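Local coordinates for protein protoporphyrinogen oxidase (Exiguobacterium sibiricum, PDB 3LOV) that probably oxidises coproporphyrinogen III to coproporphyrin III with molecular oxygen, using bound FAD, in the coproporphyrin-dependent route to heme b, at residues 53-58 with 312-317; 59-64 with 347-352; 80-85 with 229-234. All blocks are in the same frame, centred on the assembly; numbering follows the deposited sequence. Where two conformers were deposited one is given.

Contact 1 (53-58 with 312-317)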
loop_
_atom_site.group_PDB
_atom_site.type_symbol
_atom_site.label_atom_id
_atom_site.label_comp_id
_atom_site.label_asym_id
_atom_site.label_seq_id
_atom_site.Cartn_x
_atom_site.Cartn_y
_atom_site.Cartn_z
ATOM N N PHE A 53 4.571 -21.051 11.462
ATOM C CA PHE A 53 3.776 -19.941 10.895
ATOM C C PHE A 53 4.611 -19.053 9.942
ATOM O O PHE A 53 5.802 -18.866 10.154
ATOM C CB PHE A 53 3.198 -19.062 12.018
ATOM C CG PHE A 53 2.247 -19.770 12.946
ATOM C CD1 PHE A 53 1.014 -20.190 12.505
ATOM C CD2 PHE A 53 2.586 -19.966 14.288
ATOM C CE1 PHE A 53 0.140 -20.853 13.365
ATOM C CE2 PHE A 53 1.719 -20.607 15.166
ATOM C CZ PHE A 53 0.487 -21.046 14.701
ATOM N N THR A 54 3.983 -18.534 8.883
ATOM C CA THR A 54 4.543 -17.438 8.061
ATOM C C THR A 54 3.437 -16.366 7.912
ATOM O O THR A 54 2.557 -16.438 7.042
ATOM C CB THR A 54 5.043 -17.920 6.669
ATOM O OG1 THR A 54 5.934 -19.033 6.830
ATOM C CG2 THR A 54 5.768 -16.822 5.899
ATOM N N ILE A 55 3.463 -15.389 8.797
ATOM C CA ILE A 55 2.360 -14.430 8.927
ATOM C C ILE A 55 2.931 -13.033 8.739
ATOM O O ILE A 55 3.861 -12.660 9.442
ATOM C CB ILE A 55 1.698 -14.575 10.302
ATOM C CG1 ILE A 55 0.999 -15.937 10.424
ATOM C CG2 ILE A 55 0.672 -13.465 10.554
ATOM C CD1 ILE A 55 0.582 -16.286 11.855
ATOM N N GLU A 56 2.383 -12.274 7.789
ATOM C CA GLU A 56 2.916 -10.932 7.478
ATOM C C GLU A 56 2.469 -9.893 8.507
ATOM O O GLU A 56 1.321 -9.886 8.917
ATOM C CB GLU A 56 2.532 -10.489 6.049
ATOM C CG GLU A 56 3.043 -11.441 4.947
ATOM C CD GLU A 56 4.548 -11.487 4.846
ATOM O OE1 GLU A 56 5.215 -10.645 5.480
ATOM O OE2 GLU A 56 5.073 -12.357 4.102
ATOM N N ARG A 57 3.399 -9.065 8.965
ATOM C CA ARG A 57 3.093 -8.014 9.911
ATOM C C ARG A 57 2.728 -6.729 9.222
ATOM O O ARG A 57 1.992 -5.938 9.776
ATOM C CB ARG A 57 4.257 -7.740 10.843
ATOM C CG ARG A 57 4.467 -8.813 11.908
ATOM C CD ARG A 57 5.552 -8.300 12.831
ATOM N NE ARG A 57 5.948 -9.221 13.866
ATOM C CZ ARG A 57 5.719 -9.074 15.159
ATOM N NH1 ARG A 57 5.012 -8.055 15.622
ATOM N NH2 ARG A 57 6.184 -9.985 15.996
ATOM N N GLY A 58 3.278 -6.506 8.034
ATOM C CA GLY A 58 2.965 -5.335 7.201
ATOM C C GLY A 58 2.275 -5.713 5.897
ATOM O O GLY A 58 1.263 -6.386 5.904
ATOM N N THR A 312 -1.867 -3.797 12.578
ATOM C CA THR A 312 -2.389 -5.108 12.245
ATOM C C THR A 312 -2.388 -5.942 13.526
ATOM O O THR A 312 -1.433 -5.914 14.319
ATOM C CB THR A 312 -1.605 -5.795 11.102
ATOM O OG1 THR A 312 -0.254 -6.024 11.511
ATOM C CG2 THR A 312 -1.633 -4.930 9.814
ATOM N N VAL A 313 -3.493 -6.646 13.750
ATOM C CA VAL A 313 -3.665 -7.440 14.954
ATOM C C VAL A 313 -4.045 -8.836 14.457
ATOM O O VAL A 313 -5.096 -9.017 13.867
ATOM C CB VAL A 313 -4.714 -6.832 15.916
ATOM C CG1 VAL A 313 -4.840 -7.706 17.212
ATOM C CG2 VAL A 313 -4.350 -5.375 16.249
ATOM N N THR A 314 -3.131 -9.780 14.621
ATOM C CA THR A 314 -3.288 -11.115 14.087
ATOM C C THR A 314 -3.573 -12.027 15.253
ATOM O O THR A 314 -2.871 -11.979 16.243
ATOM C CB THR A 314 -2.032 -11.607 13.338
ATOM O OG1 THR A 314 -1.897 -10.890 12.095
ATOM C CG2 THR A 314 -2.150 -13.108 13.055
HETATM N N MSE A 315 -4.636 -12.821 15.139
HETATM C CA MSE A 315 -5.024 -13.784 16.187
HETATM C C MSE A 315 -4.953 -15.215 15.651
HETATM O O MSE A 315 -5.601 -15.527 14.649
HETATM C CB MSE A 315 -6.446 -13.500 16.642
HETATM C CG MSE A 315 -6.557 -12.265 17.487
HETATM SE SE MSE A 315 -8.298 -11.456 17.344
HETATM C CE MSE A 315 -8.096 -10.620 19.050
ATOM N N ILE A 316 -4.145 -16.040 16.322
ATOM C CA ILE A 316 -3.921 -17.431 15.966
ATOM C C ILE A 316 -4.826 -18.255 16.870
ATOM O O ILE A 316 -4.734 -18.178 18.077
ATOM C CB ILE A 316 -2.447 -17.872 16.187
ATOM C CG1 ILE A 316 -1.518 -17.265 15.116
ATOM C CG2 ILE A 316 -2.350 -19.427 16.167
ATOM C CD1 ILE A 316 -0.035 -17.230 15.494
ATOM N N PHE A 317 -5.701 -19.041 16.259
ATOM C CA PHE A 317 -6.586 -19.958 16.971
ATOM C C PHE A 317 -6.280 -21.377 16.590
ATOM O O PHE A 317 -5.916 -21.641 15.439
ATOM C CB PHE A 317 -8.022 -19.724 16.534
ATOM C CG PHE A 317 -8.524 -18.355 16.830
ATOM C CD1 PHE A 317 -9.119 -18.073 18.061
ATOM C CD2 PHE A 317 -8.396 -17.340 15.886
ATOM C CE1 PHE A 317 -9.601 -16.796 18.338
ATOM C CE2 PHE A 317 -8.876 -16.078 16.153
ATOM C CZ PHE A 317 -9.473 -15.792 17.382
HETATM O O HOH W 1 0.660 -10.099 11.853
#
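Two polar bridges join the C-terminal half of segment 53-58 to strand 307-318. The hydroxyl of Thr312 donates to the backbone carbonyl of Arg57, OG1 to O 2.8 Å; it arrives in the carbonyl plane on a lone pair, at a C=O...donor angle of 138°. OG1 is tucked between the backbone N and C of its own residue, which turns it to that oxygen. One residue back, a water donates to Glu56 O at 3.0 Å and also hydrogen-bonds Thr314 OG1.

Apolar contacts take over at the other end. Ile316 meets Phe53 tip to tip: its CD1 stands over one ring face, 3.9 Å from the Phe53 centroid and 12° off the ring normal, a CH-pi contact, while its CG2 lies 3.6 Å from Phe53 CZ. Ile55 crosses Ile316 obliquely, CD1 to CD1 at 3.8 Å, and its CG2 rests on the methyl CG2 of Thr314.

The chains run 164° apart, and no backbone-to-backbone bond joins them, in keeping with nearest CA atoms 6.6 Å apart (Arg57 and Thr312). Backbone bonds tie Ile55 to Tyr48 and Val313 to Ala362, so two separate sheets pack here. The chemistry thus grades from a methyl and ring core to a hydroxyl and a water that give hydrogen bonds to the carbonyls of Arg57 and Glu56; the Thr312 side chain lies about 5 Å from the FAD at nearest atoms.

Contact 2 (59-64 with 347-352). With FAD (flavin-adenine dinucleotide), chain B.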
loop_
_atom_site.group_PDB
_atom_site.type_symbol
_atom_site.label_atom_id
_atom_site.label_comp_id
_atom_site.label_asym_id
_atom_site.label_seq_id
_atom_site.Cartn_x
_atom_site.Cartn_y
_atom_site.Cartn_z
ATOM N N PRO A 59 2.804 -5.264 4.762
ATOM C CA PRO A 59 2.258 -5.736 3.473
ATOM C C PRO A 59 2.234 -7.283 3.409
ATOM O O PRO A 59 3.176 -7.936 3.857
ATOM C CB PRO A 59 3.270 -5.238 2.438
ATOM C CG PRO A 59 4.085 -4.213 3.086
ATOM C CD PRO A 59 3.991 -4.426 4.601
ATOM N N ASP A 60 1.169 -7.879 2.900
ATOM C CA ASP A 60 1.174 -9.333 2.795
ATOM C C ASP A 60 1.494 -9.814 1.391
ATOM O O ASP A 60 1.828 -10.981 1.200
ATOM C CB ASP A 60 -0.113 -9.958 3.381
ATOM C CG ASP A 60 -1.324 -9.850 2.470
ATOM O OD1 ASP A 60 -1.322 -9.018 1.548
ATOM O OD2 ASP A 60 -2.279 -10.629 2.686
ATOM N N SER A 61 1.396 -8.920 0.412
ATOM C CA SER A 61 1.478 -9.319 -0.988
ATOM C C SER A 61 1.593 -8.086 -1.872
ATOM O O SER A 61 1.661 -6.974 -1.370
ATOM C CB SER A 61 0.226 -10.137 -1.355
ATOM O OG SER A 61 -0.965 -9.384 -1.206
ATOM N N TYR A 62 1.636 -8.301 -3.180
ATOM C CA TYR A 62 1.702 -7.245 -4.177
ATOM C C TYR A 62 0.897 -7.649 -5.405
ATOM O O TYR A 62 0.678 -8.827 -5.637
ATOM C CB TYR A 62 3.143 -6.892 -4.558
ATOM C CG TYR A 62 3.925 -7.976 -5.319
ATOM C CD1 TYR A 62 4.670 -8.945 -4.651
ATOM C CD2 TYR A 62 3.896 -8.011 -6.700
ATOM C CE1 TYR A 62 5.366 -9.936 -5.355
ATOM C CE2 TYR A 62 4.561 -8.979 -7.408
ATOM C CZ TYR A 62 5.289 -9.929 -6.748
ATOM O OH TYR A 62 5.917 -10.822 -7.510
ATOM N N VAL A 63 0.459 -6.650 -6.172
ATOM C CA VAL A 63 -0.311 -6.841 -7.414
ATOM C C VAL A 63 0.554 -7.458 -8.507
ATOM O O VAL A 63 1.544 -6.837 -8.958
ATOM C CB VAL A 63 -0.863 -5.489 -7.948
ATOM C CG1 VAL A 63 -1.554 -5.664 -9.310
ATOM C CG2 VAL A 63 -1.805 -4.853 -6.918
ATOM N N ALA A 64 0.197 -8.675 -8.949
ATOM C CA ALA A 64 1.031 -9.432 -9.890
ATOM C C ALA A 64 1.276 -8.660 -11.166
ATOM O O ALA A 64 2.325 -8.788 -11.749
ATOM C CB ALA A 64 0.373 -10.833 -10.214
ATOM N N ASP A 347 -5.365 -17.917 6.867
ATOM C CA ASP A 347 -5.209 -19.332 6.489
ATOM C C ASP A 347 -6.085 -19.722 5.291
ATOM O O ASP A 347 -5.808 -20.697 4.620
ATOM C CB ASP A 347 -5.509 -20.242 7.681
ATOM C CG ASP A 347 -6.936 -20.083 8.174
ATOM O OD1 ASP A 347 -7.241 -19.038 8.788
ATOM O OD2 ASP A 347 -7.742 -20.993 7.923
ATOM N N GLN A 348 -7.154 -18.977 5.032
ATOM C CA GLN A 348 -7.940 -19.151 3.801
ATOM C C GLN A 348 -7.313 -18.467 2.574
ATOM O O GLN A 348 -7.463 -18.940 1.456
ATOM C CB GLN A 348 -9.362 -18.596 3.967
ATOM C CG GLN A 348 -10.162 -19.168 5.117
ATOM C CD GLN A 348 -10.463 -20.612 4.912
ATOM O OE1 GLN A 348 -9.856 -21.463 5.559
ATOM N NE2 GLN A 348 -11.382 -20.913 3.987
ATOM N N LYS A 349 -6.655 -17.336 2.773
ATOM C CA LYS A 349 -6.161 -16.540 1.637
ATOM C C LYS A 349 -4.810 -17.106 1.187
ATOM O O LYS A 349 -4.547 -17.155 0.002
ATOM C CB LYS A 349 -6.048 -15.069 2.048
ATOM C CG LYS A 349 -5.535 -14.100 0.966
ATOM C CD LYS A 349 -5.601 -12.651 1.461
ATOM C CE LYS A 349 -5.006 -11.659 0.479
ATOM N NZ LYS A 349 -4.588 -10.421 1.172
ATOM N N TRP A 350 -3.990 -17.543 2.136
ATOM C CA TRP A 350 -2.645 -18.085 1.865
ATOM C C TRP A 350 -2.454 -19.520 2.383
ATOM O O TRP A 350 -2.388 -19.749 3.591
ATOM C CB TRP A 350 -1.536 -17.190 2.469
ATOM C CG TRP A 350 -1.626 -15.825 2.001
ATOM C CD1 TRP A 350 -2.081 -14.743 2.714
ATOM C CD2 TRP A 350 -1.293 -15.337 0.699
ATOM N NE1 TRP A 350 -2.074 -13.618 1.920
ATOM C CE2 TRP A 350 -1.596 -13.953 0.680
ATOM C CE3 TRP A 350 -0.784 -15.928 -0.464
ATOM C CZ2 TRP A 350 -1.366 -13.158 -0.425
ATOM C CZ3 TRP A 350 -0.559 -15.105 -1.581
ATOM C CH2 TRP A 350 -0.869 -13.748 -1.548
ATOM N N ASN A 351 -2.320 -20.467 1.455
ATOM C CA ASN A 351 -2.068 -21.857 1.808
ATOM C C ASN A 351 -0.835 -22.016 2.684
ATOM O O ASN A 351 -0.850 -22.805 3.591
ATOM C CB ASN A 351 -1.961 -22.719 0.541
ATOM C CG ASN A 351 -3.325 -22.975 -0.115
ATOM O OD1 ASN A 351 -4.368 -22.714 0.474
ATOM N ND2 ASN A 351 -3.313 -23.525 -1.327
ATOM N N HIS A 352 0.214 -21.235 2.454
ATOM C CA HIS A 352 1.499 -21.416 3.159
ATOM C C HIS A 352 1.619 -20.855 4.580
ATOM O O HIS A 352 2.539 -21.212 5.326
ATOM C CB HIS A 352 2.619 -20.770 2.328
ATOM C CG HIS A 352 2.642 -19.262 2.395
ATOM N ND1 HIS A 352 1.815 -18.468 1.637
ATOM C CD2 HIS A 352 3.423 -18.410 3.103
ATOM C CE1 HIS A 352 2.080 -17.192 1.875
ATOM N NE2 HIS A 352 3.055 -17.131 2.761
HETATM P PA FAD B . 9.613 2.131 4.726
HETATM O O1A FAD B . 9.268 0.682 4.647
HETATM O O2A FAD B . 8.837 3.000 5.642
HETATM O O5B FAD B . 11.156 2.256 5.093
HETATM C C5B FAD B . 11.737 3.454 5.541
HETATM C C4B FAD B . 13.084 3.103 6.184
HETATM O O4B FAD B . 13.828 4.289 6.477
HETATM C C3B FAD B . 12.883 2.320 7.465
HETATM O O3B FAD B . 13.733 1.188 7.528
HETATM C C2B FAD B . 13.213 3.371 8.507
HETATM O O2B FAD B . 13.749 2.840 9.667
HETATM C C1B FAD B . 14.256 4.218 7.808
HETATM N N9A FAD B . 14.426 5.581 8.334
HETATM C C8A FAD B . 13.527 6.477 8.870
HETATM N N7A FAD B . 14.167 7.623 9.217
HETATM C C5A FAD B . 15.490 7.463 8.907
HETATM C C6A FAD B . 16.615 8.284 9.010
HETATM N N6A FAD B . 16.522 9.528 9.471
HETATM N N1A FAD B . 17.850 7.810 8.597
HETATM C C2A FAD B . 17.969 6.556 8.047
HETATM N N3A FAD B . 16.849 5.755 7.921
HETATM C C4A FAD B . 15.651 6.192 8.360
HETATM N N1 FAD B . 2.074 -2.447 -0.368
HETATM C C2 FAD B . 1.786 -3.510 -1.179
HETATM O O2 FAD B . 2.266 -3.583 -2.318
HETATM N N3 FAD B . 0.936 -4.491 -0.734
HETATM C C4 FAD B . 0.351 -4.440 0.479
HETATM O O4 FAD B . -0.366 -5.361 0.821
HETATM C C4X FAD B . 0.594 -3.364 1.306
HETATM N N5 FAD B . 0.033 -3.328 2.572
HETATM C C5X FAD B . 0.317 -2.235 3.396
HETATM C C6 FAD B . -0.268 -2.155 4.665
HETATM C C7 FAD B . 0.007 -1.061 5.502
HETATM C C7M FAD B . -0.616 -0.986 6.866
HETATM C C8 FAD B . 0.900 -0.056 5.089
HETATM C C8M FAD B . 1.216 1.150 5.956
HETATM C C9 FAD B . 1.500 -0.132 3.836
HETATM C C9A FAD B . 1.213 -1.214 2.972
HETATM N N10 FAD B . 1.813 -1.293 1.709
HETATM C C10 FAD B . 1.489 -2.372 0.877
HETATM C "C1'" FAD B . 2.757 -0.244 1.170
HETATM C "C2'" FAD B . 4.212 -0.709 1.429
HETATM O "O2'" FAD B . 4.409 -0.793 2.791
HETATM C "C3'" FAD B . 5.264 0.240 0.840
HETATM O "O3'" FAD B . 5.233 0.028 -0.565
HETATM C "C4'" FAD B . 6.724 0.000 1.302
HETATM O "O4'" FAD B . 6.884 -0.649 2.549
HETATM C "C5'" FAD B . 7.482 1.306 1.445
HETATM O "O5'" FAD B . 8.832 1.023 1.715
HETATM P P FAD B . 9.852 2.220 1.846
HETATM O O1P FAD B . 9.572 3.327 0.863
HETATM O O2P FAD B . 11.291 1.770 1.921
HETATM O O3P FAD B . 9.496 2.869 3.304
#
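The backbones stay well apart, the nearest CA atoms being those of Asp60 and Trp350 at 9.6 Å, where Trp350 is the first residue to leave helical torsions after helix 346-349. Side chains span the gap. Lys349, extended with CG anti to the backbone N (chi1 180°), reaches Asp60 tip to tip and forms a salt bridge, NZ to OD2 2.8 Å, on the syn lone pair of OD2. The same oxygen accepts the indole N-H of Trp350, NE1 to OD2 3.1 Å, with an N-H...O angle of 160°, fairly straight. OD2 lies at the ring edge, close to the indole plane, whereas the indole nitrogen approaches from above the carboxylate plane; the two planes are 87° apart.

The other oxygen is held from its own segment, Ser61 OG donating to Asp60 OD1 at 2.8 Å. On the benzo ring of the indole, Ser61 CB packs 3.5 Å from Trp350 CZ2, and Lys349 CG lies over one indole face, toward the rim.

On the flavin side of segment 59-64, Ser61 O accepts a weak bond from FAD N3 at 2.7 Å, and Pro59 CB packs against the isoalloxazine, 3.5 Å from C4X. Three donors gripping a buried carboxylate, one of them a lysine, would favour its ionised state, and they fix the rotation of a side chain adjoining the backbone that meets the flavin pyrimidine edge.

Contact 3 (80-85 with 229-234)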
loop_
_atom_site.group_PDB
_atom_site.type_symbol
_atom_site.label_atom_id
_atom_site.label_comp_id
_atom_site.label_asym_id
_atom_site.label_seq_id
_atom_site.Cartn_x
_atom_site.Cartn_y
_atom_site.Cartn_z
ATOM N N GLU A 80 10.961 -19.397 -7.327
ATOM C CA GLU A 80 10.372 -20.684 -6.927
ATOM C C GLU A 80 9.475 -20.604 -5.684
ATOM O O GLU A 80 8.712 -21.514 -5.443
ATOM C CB GLU A 80 11.457 -21.739 -6.709
ATOM C CG GLU A 80 12.384 -21.427 -5.554
ATOM C CD GLU A 80 13.576 -22.362 -5.511
ATOM O OE1 GLU A 80 13.666 -23.237 -6.397
ATOM O OE2 GLU A 80 14.412 -22.231 -4.598
ATOM N N LYS A 81 9.553 -19.501 -4.922
ATOM C CA LYS A 81 8.742 -19.306 -3.721
ATOM C C LYS A 81 7.467 -18.499 -3.950
ATOM O O LYS A 81 6.714 -18.254 -3.038
ATOM C CB LYS A 81 9.596 -18.604 -2.667
ATOM C CG LYS A 81 10.935 -19.281 -2.388
ATOM C CD LYS A 81 10.760 -20.744 -1.954
ATOM C CE LYS A 81 12.102 -21.381 -1.639
ATOM N NZ LYS A 81 11.912 -22.762 -1.174
ATOM N N LEU A 82 7.221 -18.095 -5.162
ATOM C CA LEU A 82 6.083 -17.246 -5.464
ATOM C C LEU A 82 4.801 -18.051 -5.267
ATOM O O LEU A 82 4.685 -19.179 -5.750
ATOM C CB LEU A 82 6.136 -16.719 -6.902
ATOM C CG LEU A 82 7.067 -15.543 -7.198
ATOM C CD1 LEU A 82 7.356 -15.362 -8.660
ATOM C CD2 LEU A 82 6.504 -14.249 -6.622
ATOM N N VAL A 83 3.853 -17.463 -4.558
ATOM C CA VAL A 83 2.566 -18.054 -4.388
ATOM C C VAL A 83 1.543 -16.992 -4.730
ATOM O O VAL A 83 1.818 -15.787 -4.670
ATOM C CB VAL A 83 2.396 -18.625 -2.985
ATOM C CG1 VAL A 83 3.203 -19.972 -2.858
ATOM C CG2 VAL A 83 2.860 -17.607 -1.890
ATOM N N ARG A 84 0.379 -17.460 -5.154
ATOM C CA ARG A 84 -0.770 -16.614 -5.378
ATOM C C ARG A 84 -1.809 -16.778 -4.282
ATOM O O ARG A 84 -1.878 -17.809 -3.586
ATOM C CB ARG A 84 -1.412 -16.994 -6.685
ATOM C CG ARG A 84 -0.541 -16.792 -7.864
ATOM C CD ARG A 84 -1.399 -16.971 -9.092
ATOM N NE ARG A 84 -0.553 -17.148 -10.241
ATOM C CZ ARG A 84 -0.094 -16.170 -11.007
ATOM N NH1 ARG A 84 -0.391 -14.888 -10.751
ATOM N NH2 ARG A 84 0.677 -16.484 -12.036
ATOM N N ASN A 85 -2.603 -15.730 -4.122
ATOM C CA ASN A 85 -3.680 -15.732 -3.180
ATOM C C ASN A 85 -4.844 -16.587 -3.659
ATOM O O ASN A 85 -5.127 -16.640 -4.845
ATOM C CB ASN A 85 -4.151 -14.311 -2.884
ATOM C CG ASN A 85 -4.888 -13.689 -4.014
ATOM O OD1 ASN A 85 -4.298 -13.253 -5.011
ATOM N ND2 ASN A 85 -6.197 -13.617 -3.873
ATOM N N LEU A 229 0.503 -11.687 -5.417
ATOM C CA LEU A 229 1.659 -12.575 -5.195
ATOM C C LEU A 229 2.298 -12.301 -3.853
ATOM O O LEU A 229 2.487 -11.124 -3.502
ATOM C CB LEU A 229 2.739 -12.342 -6.274
ATOM C CG LEU A 229 2.389 -12.845 -7.679
ATOM C CD1 LEU A 229 3.415 -12.339 -8.691
ATOM C CD2 LEU A 229 2.266 -14.409 -7.651
ATOM N N SER A 230 2.637 -13.372 -3.126
ATOM C CA SER A 230 3.554 -13.292 -2.024
ATOM C C SER A 230 4.629 -14.359 -2.180
ATOM O O SER A 230 4.760 -14.950 -3.226
ATOM C CB SER A 230 2.847 -13.462 -0.703
ATOM O OG SER A 230 3.708 -13.028 0.357
ATOM N N LEU A 231 5.411 -14.581 -1.138
ATOM C CA LEU A 231 6.405 -15.634 -1.138
ATOM C C LEU A 231 6.140 -16.620 -0.005
ATOM O O LEU A 231 5.811 -16.238 1.132
ATOM C CB LEU A 231 7.823 -15.056 -1.000
ATOM C CG LEU A 231 8.279 -14.069 -2.083
ATOM C CD1 LEU A 231 9.516 -13.332 -1.578
ATOM C CD2 LEU A 231 8.614 -14.736 -3.452
ATOM N N GLU A 232 6.394 -17.888 -0.332
ATOM C CA GLU A 232 6.207 -19.009 0.567
ATOM C C GLU A 232 7.045 -18.817 1.808
ATOM O O GLU A 232 6.658 -19.198 2.906
ATOM C CB GLU A 232 6.644 -20.312 -0.152
ATOM C CG GLU A 232 6.222 -21.616 0.539
ATOM C CD GLU A 232 6.967 -21.886 1.830
ATOM O OE1 GLU A 232 8.195 -21.659 1.899
ATOM O OE2 GLU A 232 6.317 -22.330 2.792
ATOM N N THR A 233 8.210 -18.225 1.628
ATOM C CA THR A 233 9.151 -18.026 2.701
ATOM C C THR A 233 8.912 -16.663 3.354
ATOM O O THR A 233 9.679 -16.254 4.189
ATOM C CB THR A 233 10.594 -18.077 2.151
ATOM O OG1 THR A 233 10.656 -17.288 0.961
ATOM C CG2 THR A 233 10.982 -19.518 1.794
ATOM N N GLY A 234 7.873 -15.953 2.935
ATOM C CA GLY A 234 7.473 -14.695 3.592
ATOM C C GLY A 234 8.132 -13.512 2.922
ATOM O O GLY A 234 9.202 -13.659 2.317
HETATM O O HOH W 2 9.643 -23.030 0.251
#
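The close-fitting part lies between strands 82-84 and 229-231, whose backbones form an antiparallel pair. Val83 and Ser230 are a hydrogen-bonded pair: Val83 N gives to Ser230 O at 3.0 Å, nearly straight at 169°, and Ser230 N returns the bond to Val83 O, both donors sitting above the carbonyl planes. Leu82 and Leu231, a non-hydrogen-bonded pair, lie side by side on the face that also carries Leu229, with Leu82 CD2 3.8 Å from Leu231 CD2. Ile73 of helix 68-75 touches both Leu82 and Leu231 there. On the reverse face Val83 CG2 sits 3.5 Å from Ser230 O.

Strand 82-84 is an outer strand of a three-stranded antiparallel sheet, with 228-231 in the middle and 62-63 beyond it. Past Leu231 the chain enters a type I turn to Gly234, and Glu232 N bonds Lys81 O at 2.7 Å.

The looser side begins here. The Lys81 chain, bent at chi2 (-57°), crosses Thr233 at about a right angle, its CD 3.9 Å from Thr233 CG2. Its NZ reaches Glu232 OE1 through a water, the charged atoms themselves being 4.9 Å apart. An alanine in place of Lys81 lacks the CG-to-NZ chain, so Thr233 CG2 would probably be less covered and the water less firmly held against Glu232. At the opposite end exposed Arg84 lays CG 3.7 Å from Leu229 CD2, which also lies over one guanidinium face.

Overall arrangement
Contacts 2 and 3 are close, their centres 7 Å apart, and share the three-stranded sheet: strand 62-63 of contact 2 neighbours strand 228-231 of contact 3, with a hydrogen bond between Ser230 OG and Asp60 O. The centre of contact 1 is about 12 Å from that of contact 2 and about 16 Å from that of contact 3, yet Thr54 touches His352 and Gly234. Along the chain the order is 53-58, 59-64, 80-85, 229-234, 312-317, 347-352, so contacts 1 and 2 interleave and contact 3 falls within both spans. Run 53-64 passes from the two-stranded sheet 47-48/55-56, which packs on the mixed sheet, past the flavin to the three-stranded sheet, bringing sequence-distant parts together around the FAD site.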